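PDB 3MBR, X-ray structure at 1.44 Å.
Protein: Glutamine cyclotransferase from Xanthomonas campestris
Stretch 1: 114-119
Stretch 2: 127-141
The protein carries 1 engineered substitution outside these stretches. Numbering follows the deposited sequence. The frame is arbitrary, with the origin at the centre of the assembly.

Stretch 1 114-119: DSHLYM
Stretch 2 127-141: RKLDPDTLQQVGSIK

Antiparallel strand pairing sorts side chains by alternation: the backbone fixes the register, and successive residues then face opposite sides of the sheet. Glutamine cyclotransferase from Xanthomonas campestris offers a compact example, in which strand 117-119 pairs with strand 127-129 at a closest axial approach of 4.7 Å and an angle of 150° between their directions. About 679 Å² is buried, both sides summed.

Two hydrogen-bonded pairs flank a non-hydrogen-bonded one. In the first, Leu117 N donates to Leu129 O (3.0 Å) and Leu129 N to Leu117 O (2.8 Å); in the second, Met119 N donates to Arg127 O (2.8 Å) and Arg127 N to Met119 O (2.9 Å). Between them Tyr118 and Lys128 bring their CA atoms to 4.7 Å, against 5.0 Å in the flanking pairs, and the carbonyls also receive CA-H...O contacts, Lys128 CA to Leu117 O and Tyr118 CA to Arg127 O, both at 3.3 Å. All six residues are extended, with phi from -87° to -125° and psi from 124° to 155°.

Leu117, Leu129, Met119 and Arg127 share one face. Both leucines adopt chi1 m, chi2 t, and their CB atoms lie 4.1 Å apart. Leu117 reaches past its partner into the turn: its CD2 lies 4.2 Å from Pro131 CG and its CD1 3.6 Å from Leu134 CD2. Leu134 has positive phi (63/11) and an off-well chi2 of 127°; although its CA-CB bond points sideways, the end of its side chain comes nearer. Met119, t at all three chi angles, runs out fully extended. Its SD sits 4.2 Å from Leu129 CD1, while its CE lies over one face of the Arg127 guanidinium, 3.5 Å from Arg127 NH1. Arg127 (m, t, t, chi4 180°) can offer that flat face to a methyl group while its NH1 is hydrogen-bonded elsewhere in the structure and its NE and NH2 to a residue just outside the stretches.

The other face carries Tyr118 and Lys128. The tyrosine, at chi1 -62° and chi2 87°, brings its ring close to the second stretch, with CE2 3.8 Å from Ile140 CD1. Ile140, m then t and buried, suits this apolar contact. Lys128 is t throughout, and this long aliphatic arm carries CE to within 3.5 Å of Tyr118 OH and over one face of the His116 ring. There CE stands 3.9 Å from the centroid of the His116 ring, 25° off the normal, in a CH-pi contact well suited to a methylene beside a charged amine.

His116 precedes the strand at phi/psi -139/159, its chi1 of -68° and chi2 of 88° placing CD2 3.6 Å from Val137 CG2. Ser115 O lies 3.2 Å from Pro131 CD, where the proline ring closes over the backbone. The turn is braced internally: Thr133, at chi1 p, gives both OG1 (2.6 Å) and N (3.0 Å) to Asp130 OD1, and Asp130, at chi1 t, points its CA-CB bond away from the first stretch.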

ATOM      1  N   ASP A 114     -14.551   4.605  -3.586  1.00 32.52           N
ATOM      2  CA  ASP A 114     -15.760   3.762  -3.826  1.00 36.42           C
ATOM      3  C   ASP A 114     -16.108   3.507  -5.283  1.00 36.77           C
ATOM      4  O   ASP A 114     -17.123   2.843  -5.566  1.00 39.37           O
ATOM      5  CB  ASP A 114     -16.998   4.248  -3.061  1.00 40.48           C
ATOM      6  CG  ASP A 114     -17.265   5.668  -3.274  1.00 48.68           C
ATOM      7  OD1 ASP A 114     -18.170   6.218  -2.551  1.00 56.95           O
ATOM      8  OD2 ASP A 114     -16.607   6.251  -4.181  1.00 50.31           O
ATOM      9  N   SER A 115     -15.310   3.998  -6.219  1.00 36.30           N
ATOM     10  CA  SER A 115     -15.653   3.852  -7.622  1.00 34.81           C
ATOM     11  C   SER A 115     -14.481   3.387  -8.461  1.00 32.40           C
ATOM     12  O   SER A 115     -14.693   2.743  -9.492  1.00 32.74           O
ATOM     13  CB  SER A 115     -16.076   5.214  -8.196  1.00 38.02           C
ATOM     14  OG  SER A 115     -17.245   5.650  -7.515  1.00 43.12           O
ATOM     15  N   HIS A 116     -13.241   3.695  -8.041  1.00 28.68           N
ATOM     16  CA  HIS A 116     -12.079   3.486  -8.922  1.00 28.51           C
ATOM     17  C   HIS A 116     -10.921   2.916  -8.152  1.00 25.88           C
ATOM     18  O   HIS A 116     -10.833   3.074  -6.926  1.00 24.88           O
ATOM     19  CB  HIS A 116     -11.542   4.770  -9.539  1.00 29.34           C
ATOM     20  CG  HIS A 116     -12.503   5.349 -10.509  1.00 35.16           C
ATOM     21  ND1 HIS A 116     -13.480   6.220 -10.095  1.00 45.01           N
ATOM     22  CD2 HIS A 116     -12.741   5.058 -11.809  1.00 40.37           C
ATOM     23  CE1 HIS A 116     -14.234   6.544 -11.150  1.00 42.98           C
ATOM     24  NE2 HIS A 116     -13.819   5.839 -12.197  1.00 43.25           N
ATOM     25  N   LEU A 117     -10.012   2.294  -8.899  1.00 23.67           N
ATOM     26  CA  LEU A 117      -8.734   1.918  -8.294  1.00 21.86           C
ATOM     27  C   LEU A 117      -7.732   2.989  -8.628  1.00 22.61           C
ATOM     28  O   LEU A 117      -7.902   3.720  -9.620  1.00 25.57           O
ATOM     29  CB  LEU A 117      -8.204   0.590  -8.932  1.00 22.39           C
ATOM     30  CG  LEU A 117      -9.192  -0.548  -8.997  1.00 25.17           C
ATOM     31  CD1 LEU A 117      -8.443  -1.733  -9.576  1.00 25.62           C
ATOM     32  CD2 LEU A 117      -9.853  -0.880  -7.673  1.00 24.86           C
ATOM     33  N   TYR A 118      -6.706   3.111  -7.797  1.00 21.10           N
ATOM     34  CA  TYR A 118      -5.578   4.059  -7.974  1.00 22.50           C
ATOM     35  C   TYR A 118      -4.307   3.257  -7.947  1.00 20.74           C
ATOM     36  O   TYR A 118      -4.101   2.457  -7.070  1.00 21.09           O
ATOM     37  CB  TYR A 118      -5.609   5.131  -6.848  1.00 23.11           C
ATOM     38  CG  TYR A 118      -6.863   5.942  -6.898  1.00 22.17           C
ATOM     39  CD1 TYR A 118      -8.013   5.513  -6.235  1.00 24.65           C
ATOM     40  CD2 TYR A 118      -6.889   7.121  -7.593  1.00 26.92           C
ATOM     41  CE1 TYR A 118      -9.238   6.246  -6.337  1.00 27.43           C
ATOM     42  CE2 TYR A 118      -8.036   7.879  -7.660  1.00 28.58           C
ATOM     43  CZ  TYR A 118      -9.224   7.445  -7.029  1.00 29.57           C
ATOM     44  OH  TYR A 118     -10.396   8.233  -7.084  1.00 33.11           O
ATOM     45  N   MET A 119      -3.506   3.412  -8.991  1.00 21.98           N
ATOM     46  CA  MET A 119      -2.281   2.611  -9.144  1.00 20.97           C
ATOM     47  C   MET A 119      -1.033   3.535  -9.219  1.00 22.87           C
ATOM     48  O   MET A 119      -0.945   4.485  -9.995  1.00 24.59           O
ATOM     49  CB  MET A 119      -2.385   1.868 -10.512  1.00 22.77           C
ATOM     50  CG  MET A 119      -1.196   1.101 -10.834  1.00 23.68           C
ATOM     51  SD  MET A 119      -1.366   0.108 -12.348  1.00 30.86           S
ATOM     52  CE  MET A 119       0.358  -0.282 -12.821  1.00 32.35           C
ATOM     53  N   ARG A 127      -2.320   6.318 -11.773  1.00 27.96           N
ATOM     54  CA  ARG A 127      -3.356   5.913 -12.754  1.00 29.12           C
ATOM     55  C   ARG A 127      -4.674   5.637 -12.016  1.00 28.32           C
ATOM     56  O   ARG A 127      -4.730   4.933 -11.005  1.00 27.62           O
ATOM     57  CB  ARG A 127      -2.908   4.682 -13.512  1.00 29.35           C
ATOM     58  CG  ARG A 127      -1.457   4.715 -14.097  1.00 32.53           C
ATOM     59  CD  ARG A 127      -1.060   3.357 -14.731  1.00 33.38           C
ATOM     60  NE  ARG A 127       0.356   3.244 -15.134  1.00 35.30           N
ATOM     61  CZ  ARG A 127       0.958   2.184 -15.703  1.00 36.38           C
ATOM     62  NH1 ARG A 127       0.293   1.086 -16.090  1.00 33.25           N
ATOM     63  NH2 ARG A 127       2.292   2.232 -15.952  1.00 37.86           N
ATOM     64  N   LYS A 128      -5.769   6.120 -12.601  1.00 27.97           N
ATOM     65  CA  LYS A 128      -7.105   5.815 -12.050  1.00 28.71           C
ATOM     66  C   LYS A 128      -7.735   4.764 -12.983  1.00 27.65           C
ATOM     67  O   LYS A 128      -7.835   4.990 -14.204  1.00 32.25           O
ATOM     68  CB  LYS A 128      -7.895   7.100 -11.998  1.00 30.71           C
ATOM     69  CG  LYS A 128      -9.219   7.094 -11.282  1.00 34.08           C
ATOM     70  CD  LYS A 128      -9.776   8.589 -11.268  1.00 42.64           C
ATOM     71  CE  LYS A 128     -11.023   8.796 -10.453  1.00 48.30           C
ATOM     72  NZ  LYS A 128     -11.792  10.058 -10.889  1.00 52.51           N
ATOM     73  N   LEU A 129      -8.130   3.625 -12.419  1.00 26.65           N
ATOM     74  CA  LEU A 129      -8.560   2.486 -13.234  1.00 26.42           C
ATOM     75  C   LEU A 129      -9.996   2.129 -12.985  1.00 27.87           C
ATOM     76  O   LEU A 129     -10.490   2.233 -11.847  1.00 29.12           O
ATOM     77  CB  LEU A 129      -7.698   1.253 -12.907  1.00 26.52           C
ATOM     78  CG  LEU A 129      -6.154   1.395 -12.916  1.00 26.14           C
ATOM     79  CD1 LEU A 129      -5.520   0.035 -12.542  1.00 29.24           C
ATOM     80  CD2 LEU A 129      -5.640   1.862 -14.253  1.00 30.39           C
ATOM     81  N   ASP A 130     -10.685   1.677 -14.049  1.00 31.02           N
ATOM     82  CA  ASP A 130     -11.961   1.145 -13.872  1.00 29.64           C
ATOM     83  C   ASP A 130     -11.852  -0.248 -13.175  1.00 28.85           C
ATOM     84  O   ASP A 130     -11.100  -1.078 -13.668  1.00 28.89           O
ATOM     85  CB  ASP A 130     -12.579   0.967 -15.314  1.00 30.63           C
ATOM     86  CG  ASP A 130     -13.920   0.288 -15.244  1.00 35.87           C
ATOM     87  OD1 ASP A 130     -14.059  -0.805 -15.839  1.00 33.46           O
ATOM     88  OD2 ASP A 130     -14.809   0.876 -14.572  1.00 37.64           O
ATOM     89  N   PRO A 131     -12.561  -0.498 -12.058  1.00 28.90           N
ATOM     90  CA  PRO A 131     -12.328  -1.770 -11.361  1.00 27.49           C
ATOM     91  C   PRO A 131     -12.701  -2.998 -12.148  1.00 30.29           C
ATOM     92  O   PRO A 131     -11.968  -3.997 -12.082  1.00 31.23           O
ATOM     93  CB  PRO A 131     -13.229  -1.645 -10.138  1.00 29.81           C
ATOM     94  CG  PRO A 131     -13.287  -0.126  -9.896  1.00 29.35           C
ATOM     95  CD  PRO A 131     -13.402   0.408 -11.234  1.00 29.75           C
ATOM     96  N   ASP A 132     -13.774  -2.935 -12.933  1.00 30.74           N
ATOM     97  CA  ASP A 132     -14.162  -4.174 -13.664  1.00 31.67           C
ATOM     98  C   ASP A 132     -13.314  -4.514 -14.847  1.00 33.73           C
ATOM     99  O   ASP A 132     -13.121  -5.694 -15.149  1.00 37.75           O
ATOM    100  CB  ASP A 132     -15.606  -4.110 -14.139  1.00 34.13           C
ATOM    101  CG  ASP A 132     -16.633  -4.264 -12.989  1.00 40.50           C
ATOM    102  OD1 ASP A 132     -17.851  -4.114 -13.350  1.00 46.29           O
ATOM    103  OD2 ASP A 132     -16.296  -4.594 -11.833  1.00 41.79           O
ATOM    104  N   THR A 133     -12.894  -3.516 -15.605  1.00 32.63           N
ATOM    105  CA  THR A 133     -12.138  -3.816 -16.801  1.00 33.78           C
ATOM    106  C   THR A 133     -10.659  -3.592 -16.609  1.00 30.40           C
ATOM    107  O   THR A 133      -9.889  -3.980 -17.450  1.00 34.42           O
ATOM    108  CB  THR A 133     -12.502  -2.906 -17.963  1.00 35.72           C
ATOM    109  OG1 THR A 133     -12.281  -1.537 -17.574  1.00 33.80           O
ATOM    110  CG2 THR A 133     -14.004  -3.106 -18.339  1.00 33.61           C
ATOM    111  N   LEU A 134     -10.269  -2.912 -15.504  1.00 31.50           N
ATOM    112  CA  LEU A 134      -8.887  -2.503 -15.336  1.00 30.02           C
ATOM    113  C   LEU A 134      -8.368  -1.537 -16.333  1.00 30.65           C
ATOM    114  O   LEU A 134      -7.170  -1.220 -16.321  1.00 32.37           O
ATOM    115  CB  LEU A 134      -7.933  -3.673 -15.127  1.00 31.45           C
ATOM    116  CG  LEU A 134      -8.489  -4.282 -13.809  1.00 32.36           C
ATOM    117  CD1 LEU A 134      -8.815  -5.694 -13.792  1.00 38.09           C
ATOM    118  CD2 LEU A 134      -8.034  -3.736 -12.558  1.00 35.01           C
ATOM    119  N   GLN A 135      -9.256  -0.966 -17.136  1.00 31.78           N
ATOM    120  CA  GLN A 135      -8.797   0.040 -18.090  1.00 33.32           C
ATOM    121  C   GLN A 135      -8.516   1.360 -17.399  1.00 33.26           C
ATOM    122  O   GLN A 135      -9.221   1.717 -16.444  1.00 32.62           O
ATOM    123  CB  GLN A 135      -9.915   0.285 -19.137  1.00 35.56           C
ATOM    124  CG  GLN A 135     -10.129  -0.947 -19.963  1.00 38.94           C
ATOM    125  CD  GLN A 135     -11.350  -0.691 -20.908  1.00 41.61           C
ATOM    126  OE1 GLN A 135     -11.667   0.478 -21.219  1.00 49.42           O
ATOM    127  NE2 GLN A 135     -12.013  -1.744 -21.337  1.00 42.61           N
ATOM    128  N   GLN A 136      -7.477   2.076 -17.846  1.00 33.52           N
ATOM    129  CA  GLN A 136      -7.224   3.375 -17.292  1.00 35.40           C
ATOM    130  C   GLN A 136      -8.235   4.427 -17.742  1.00 38.31           C
ATOM    131  O   GLN A 136      -8.475   4.612 -18.956  1.00 38.09           O
ATOM    132  CB  GLN A 136      -5.798   3.819 -17.610  1.00 34.17           C
ATOM    133  CG  GLN A 136      -5.486   5.236 -17.041  1.00 36.99           C
ATOM    134  CD  GLN A 136      -4.001   5.538 -17.053  1.00 38.95           C
ATOM    135  OE1 GLN A 136      -3.176   4.673 -17.394  1.00 41.08           O
ATOM    136  NE2 GLN A 136      -3.646   6.762 -16.675  1.00 40.65           N
ATOM    137  N   VAL A 137      -8.832   5.153 -16.811  1.00 34.12           N
ATOM    138  CA  VAL A 137      -9.839   6.187 -17.116  1.00 38.14           C
ATOM    139  C   VAL A 137      -9.454   7.595 -16.662  1.00 38.41           C
ATOM    140  O   VAL A 137     -10.123   8.574 -16.982  1.00 43.02           O
ATOM    141  CB  VAL A 137     -11.251   5.790 -16.567  1.00 37.04           C
ATOM    142  CG1 VAL A 137     -11.707   4.466 -17.226  1.00 36.43           C
ATOM    143  CG2 VAL A 137     -11.247   5.624 -15.071  1.00 35.29           C
ATOM    144  N   GLY A 138      -8.312   7.730 -16.021  1.00 39.10           N
ATOM    145  CA  GLY A 138      -7.893   9.050 -15.566  1.00 39.77           C
ATOM    146  C   GLY A 138      -6.531   8.967 -14.916  1.00 37.91           C
ATOM    147  O   GLY A 138      -5.892   7.933 -14.966  1.00 36.99           O
ATOM    148  N   SER A 139      -6.044  10.123 -14.459  1.00 39.36           N
ATOM    149  CA  SER A 139      -4.806  10.136 -13.675  1.00 39.47           C
ATOM    150  C   SER A 139      -4.727  11.309 -12.731  1.00 40.92           C
ATOM    151  O   SER A 139      -5.524  12.243 -12.798  1.00 41.95           O
ATOM    152  CB  SER A 139      -3.607  10.115 -14.608  1.00 40.91           C
ATOM    153  OG  SER A 139      -3.642  11.210 -15.487  1.00 45.54           O
ATOM    154  N   ILE A 140      -3.756  11.234 -11.840  1.00 38.93           N
ATOM    155  CA  ILE A 140      -3.469  12.304 -10.899  1.00 40.08           C
ATOM    156  C   ILE A 140      -1.963  12.490 -10.956  1.00 36.76           C
ATOM    157  O   ILE A 140      -1.179  11.536 -10.658  1.00 36.78           O
ATOM    158  CB  ILE A 140      -3.845  11.932  -9.428  1.00 38.42           C
ATOM    159  CG1 ILE A 140      -5.379  11.778  -9.261  1.00 40.60           C
ATOM    160  CG2 ILE A 140      -3.324  13.016  -8.437  1.00 39.49           C
ATOM    161  CD1 ILE A 140      -5.783  10.947  -8.034  1.00 40.76           C
ATOM    162  N   LYS A 141      -1.531  13.718 -11.289  1.00 37.45           N
ATOM    163  CA  LYS A 141      -0.117  14.042 -11.198  1.00 37.82           C
ATOM    164  C   LYS A 141       0.147  14.604  -9.823  1.00 34.14           C
ATOM    165  O   LYS A 141      -0.442  15.595  -9.438  1.00 37.30           O
ATOM    166  CB  LYS A 141       0.256  15.088 -12.239  0.50 39.28           C
ATOM    167  CG  LYS A 141       1.740  15.109 -12.509  0.50 45.79           C
ATOM    168  CD  LYS A 141       2.601  15.810 -11.440  1.00 53.94           C
ATOM    169  CE  LYS A 141       3.934  16.278 -12.078  1.00 62.66           C
ATOM    170  NZ  LYS A 141       4.749  15.094 -12.551  1.00 64.23           N
TER